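Local atomic coordinates of uncharacterized protein (Bacteroides ovatus, PDB entry 4IRT), a protein that is of unknown function but has the beta-propeller fold of BNR repeat-like proteins and may be a neuraminidase. Residues G323-R331 and M341-W352. Numbering follows the deposited sequence.
Sequences GGEVFYIFR and MAHATDVGTSKW
Val326 and Tyr328 pair with Ala344 and Ala342 as the hydrogen-bonded pairs of an antiparallel hairpin, whose strand axes approach to 4.6 Å. Each pair is closed by two backbone bonds. Beyond the strand, Val347 N donates to Gly324 O and ties in the turn after Ala344.

On one face, His343 lies beside Phe327, pointing the same way. Its CD2 sits over the phenyl face, 3.3 Å from Phe327 CE2, with the ring planes 35° apart. With CG anti to the backbone N (chi1 176°), and an extended chain beyond it, Glu325 reaches the imidazole edge. His343 NE2 donates to the anti lone pair of Glu325 OE2 at 2.7 Å, close to the imidazole plane. A leucine in place of His343 would probably leave the Glu325 carboxylate without this donor. The selenium of Met341, a selenomethionine, meets the edge of the Phe327 ring, 3.9 Å from Phe327 CD2. Ile329 CD1 packs on Met341 CG.

On the other face, Val326 CG1 touches the Trp352 indole edge, 3.7 Å from Trp352 CZ3. Val326 CG2 meets Val347 CB.

The hairpin forms the two middle strands of a four-stranded antiparallel sheet, consistent with a propeller blade. Strands 318-322 and 353-356 flank it. Val326, Val347 and Trp352 pack on Ile282 of strand 278-285 in the neighbouring sheet, and Tyr328 OH hydrogen-bonds to Arg281 O there.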
loop_
_atom_site.group_PDB
_atom_site.type_symbol
_atom_site.label_atom_id
_atom_site.label_comp_id
_atom_site.label_asym_id
_atom_site.label_seq_id
_atom_site.Cartn_x
_atom_site.Cartn_y
_atom_site.Cartn_z
ATOM N N GLY A 323 11.779 12.633 10.303
ATOM C CA GLY A 323 11.806 13.996 10.863
ATOM C C GLY A 323 11.737 15.135 9.852
ATOM O O GLY A 323 12.553 16.059 9.877
ATOM N N GLY A 324 10.754 15.075 8.959
ATOM C CA GLY A 324 10.604 16.089 7.926
ATOM C C GLY A 324 11.333 15.764 6.622
ATOM O O GLY A 324 11.000 16.310 5.580
ATOM N N GLU A 325 12.320 14.874 6.678
ATOM C CA GLU A 325 13.057 14.466 5.496
ATOM C C GLU A 325 12.241 13.371 4.788
ATOM O O GLU A 325 11.759 12.450 5.412
ATOM C CB GLU A 325 14.433 13.985 5.880
ATOM C CG GLU A 325 15.245 13.459 4.731
ATOM C CD GLU A 325 16.662 13.125 5.139
ATOM O OE1 GLU A 325 16.924 12.828 6.329
ATOM O OE2 GLU A 325 17.517 13.134 4.256
ATOM N N VAL A 326 12.080 13.509 3.483
ATOM C CA VAL A 326 11.208 12.630 2.722
ATOM C C VAL A 326 11.948 11.969 1.569
ATOM O O VAL A 326 12.637 12.629 0.798
ATOM C CB VAL A 326 9.997 13.415 2.155
ATOM C CG1 VAL A 326 9.143 12.513 1.281
ATOM C CG2 VAL A 326 9.164 14.002 3.277
ATOM N N PHE A 327 11.746 10.656 1.453
ATOM C CA PHE A 327 12.159 9.878 0.304
ATOM C C PHE A 327 10.893 9.383 -0.394
ATOM O O PHE A 327 10.114 8.621 0.190
ATOM C CB PHE A 327 13.004 8.703 0.779
ATOM C CG PHE A 327 14.183 9.130 1.582
ATOM C CD1 PHE A 327 14.064 9.369 2.942
ATOM C CD2 PHE A 327 15.414 9.342 0.974
ATOM C CE1 PHE A 327 15.151 9.780 3.702
ATOM C CE2 PHE A 327 16.501 9.770 1.733
ATOM C CZ PHE A 327 16.359 10.002 3.092
ATOM N N TYR A 328 10.749 9.777 -1.654
ATOM C CA TYR A 328 9.513 9.628 -2.425
ATOM C C TYR A 328 9.803 8.778 -3.658
ATOM O O TYR A 328 10.549 9.178 -4.559
ATOM C CB TYR A 328 9.050 11.023 -2.809
ATOM C CG TYR A 328 7.636 11.180 -3.339
ATOM C CD1 TYR A 328 7.308 10.780 -4.628
ATOM C CD2 TYR A 328 6.645 11.809 -2.567
ATOM C CE1 TYR A 328 6.047 10.947 -5.122
ATOM C CE2 TYR A 328 5.370 11.978 -3.058
ATOM C CZ TYR A 328 5.079 11.534 -4.330
ATOM O OH TYR A 328 3.814 11.750 -4.828
ATOM N N ILE A 329 9.223 7.575 -3.683
ATOM C CA ILE A 329 9.525 6.568 -4.682
ATOM C C ILE A 329 8.421 6.517 -5.754
ATOM O O ILE A 329 7.215 6.506 -5.426
ATOM C CB ILE A 329 9.702 5.185 -4.045
ATOM C CG1 ILE A 329 10.690 5.233 -2.874
ATOM C CG2 ILE A 329 10.179 4.189 -5.086
ATOM C CD1 ILE A 329 12.097 5.658 -3.266
ATOM N N PHE A 330 8.834 6.582 -7.017
ATOM C CA PHE A 330 7.926 6.622 -8.128
ATOM C C PHE A 330 8.504 5.967 -9.394
ATOM O O PHE A 330 9.573 5.382 -9.362
ATOM C CB PHE A 330 7.490 8.056 -8.390
ATOM C CG PHE A 330 8.551 8.948 -8.958
ATOM C CD1 PHE A 330 9.513 9.533 -8.138
ATOM C CD2 PHE A 330 8.542 9.288 -10.315
ATOM C CE1 PHE A 330 10.434 10.429 -8.655
ATOM C CE2 PHE A 330 9.487 10.153 -10.832
ATOM C CZ PHE A 330 10.450 10.710 -10.003
ATOM N N ARG A 331 7.732 6.022 -10.466
ATOM C CA ARG A 331 8.170 5.505 -11.770
ATOM C C ARG A 331 7.451 6.331 -12.809
ATOM O O ARG A 331 6.229 6.503 -12.733
ATOM C CB ARG A 331 7.841 4.017 -11.849
ATOM C CG ARG A 331 8.006 3.333 -13.213
ATOM C CD ARG A 331 6.792 3.487 -14.108
ATOM N NE ARG A 331 5.653 2.777 -13.558
ATOM C CZ ARG A 331 4.392 2.909 -13.953
ATOM N NH1 ARG A 331 4.030 3.770 -14.909
ATOM N NH2 ARG A 331 3.482 2.143 -13.391
HETATM N N MSE A 341 13.506 8.118 -7.470
HETATM C CA MSE A 341 13.346 8.657 -6.128
HETATM C C MSE A 341 13.472 10.153 -6.143
HETATM O O MSE A 341 14.358 10.703 -6.796
HETATM C CB MSE A 341 14.354 8.082 -5.129
HETATM C CG MSE A 341 14.227 8.664 -3.718
HETATM SE SE MSE A 341 15.356 7.533 -2.535
HETATM C CE MSE A 341 16.882 8.613 -2.960
ATOM N N ALA A 342 12.595 10.819 -5.398
ATOM C CA ALA A 342 12.730 12.232 -5.115
ATOM C C ALA A 342 12.963 12.424 -3.616
ATOM O O ALA A 342 12.355 11.738 -2.791
ATOM C CB ALA A 342 11.498 12.998 -5.586
ATOM N N HIS A 343 13.882 13.323 -3.286
ATOM C CA HIS A 343 14.340 13.521 -1.936
ATOM C C HIS A 343 14.222 14.988 -1.546
ATOM O O HIS A 343 14.602 15.868 -2.331
ATOM C CB HIS A 343 15.808 13.120 -1.805
ATOM C CG HIS A 343 16.356 13.377 -0.447
ATOM N ND1 HIS A 343 17.323 14.320 -0.200
ATOM C CD2 HIS A 343 16.030 12.852 0.756
ATOM C CE1 HIS A 343 17.593 14.351 1.094
ATOM N NE2 HIS A 343 16.821 13.466 1.695
ATOM N N ALA A 344 13.675 15.251 -0.361
ATOM C CA ALA A 344 13.644 16.617 0.221
ATOM C C ALA A 344 14.245 16.525 1.610
ATOM O O ALA A 344 13.795 15.724 2.425
ATOM C CB ALA A 344 12.205 17.123 0.335
ATOM N N THR A 345 15.248 17.337 1.899
ATOM C CA THR A 345 15.790 17.380 3.252
ATOM C C THR A 345 14.734 17.854 4.266
ATOM O O THR A 345 14.666 17.362 5.404
ATOM C CB THR A 345 17.014 18.300 3.280
ATOM O OG1 THR A 345 18.011 17.714 2.448
ATOM C CG2 THR A 345 17.577 18.437 4.682
ATOM N N ASP A 346 13.955 18.827 3.821
ATOM C CA ASP A 346 12.871 19.429 4.589
ATOM C C ASP A 346 11.683 19.557 3.654
ATOM O O ASP A 346 11.717 20.291 2.651
ATOM C CB ASP A 346 13.245 20.829 5.124
ATOM C CG ASP A 346 12.182 21.391 6.066
ATOM O OD1 ASP A 346 11.794 20.697 7.031
ATOM O OD2 ASP A 346 11.727 22.500 5.814
ATOM N N VAL A 347 10.637 18.822 3.986
ATOM C CA VAL A 347 9.446 18.718 3.138
ATOM C C VAL A 347 8.815 20.075 2.796
ATOM O O VAL A 347 8.426 20.330 1.645
ATOM C CB VAL A 347 8.434 17.733 3.785
ATOM C CG1 VAL A 347 7.936 18.227 5.138
ATOM C CG2 VAL A 347 7.272 17.447 2.836
ATOM N N GLY A 348 8.797 20.954 3.789
ATOM C CA GLY A 348 8.192 22.273 3.666
ATOM C C GLY A 348 8.930 23.195 2.703
ATOM O O GLY A 348 8.285 23.913 1.953
ATOM N N THR A 349 10.276 23.159 2.689
ATOM C CA THR A 349 11.052 24.177 1.950
ATOM C C THR A 349 12.072 23.710 0.917
ATOM O O THR A 349 12.429 24.495 0.041
ATOM C CB THR A 349 11.809 25.116 2.906
ATOM O OG1 THR A 349 12.724 24.361 3.716
ATOM C CG2 THR A 349 10.817 25.863 3.788
ATOM N N SER A 350 12.540 22.470 0.991
ATOM C CA SER A 350 13.555 22.024 0.052
ATOM C C SER A 350 13.049 21.876 -1.368
ATOM O O SER A 350 11.906 21.495 -1.620
ATOM C CB SER A 350 14.118 20.657 0.460
ATOM O OG SER A 350 14.720 20.697 1.727
ATOM N N LYS A 351 13.960 22.077 -2.302
ATOM C CA LYS A 351 13.791 21.518 -3.627
ATOM C C LYS A 351 13.846 19.982 -3.540
ATOM O O LYS A 351 14.528 19.400 -2.682
ATOM C CB LYS A 351 14.884 22.032 -4.545
ATOM C CG LYS A 351 14.692 23.498 -4.902
ATOM C CD LYS A 351 15.859 24.034 -5.723
ATOM C CE LYS A 351 15.625 25.469 -6.168
ATOM N NZ LYS A 351 16.898 26.070 -6.653
ATOM N N TRP A 352 13.131 19.336 -4.436
ATOM C CA TRP A 352 13.115 17.880 -4.491
ATOM C C TRP A 352 14.147 17.445 -5.518
ATOM O O TRP A 352 14.028 17.821 -6.680
ATOM C CB TRP A 352 11.714 17.431 -4.902
ATOM C CG TRP A 352 10.690 17.739 -3.853
ATOM C CD1 TRP A 352 10.010 18.903 -3.699
ATOM C CD2 TRP A 352 10.233 16.861 -2.808
ATOM N NE1 TRP A 352 9.185 18.822 -2.601
ATOM C CE2 TRP A 352 9.280 17.569 -2.057
ATOM C CE3 TRP A 352 10.550 15.552 -2.435
ATOM C CZ2 TRP A 352 8.645 17.023 -0.942
ATOM C CZ3 TRP A 352 9.916 15.002 -1.349
ATOM C CH2 TRP A 352 8.965 15.735 -0.608
HETATM O O HOH W 1 13.634 17.783 7.874
HETATM O O HOH W 2 11.631 19.035 9.870
#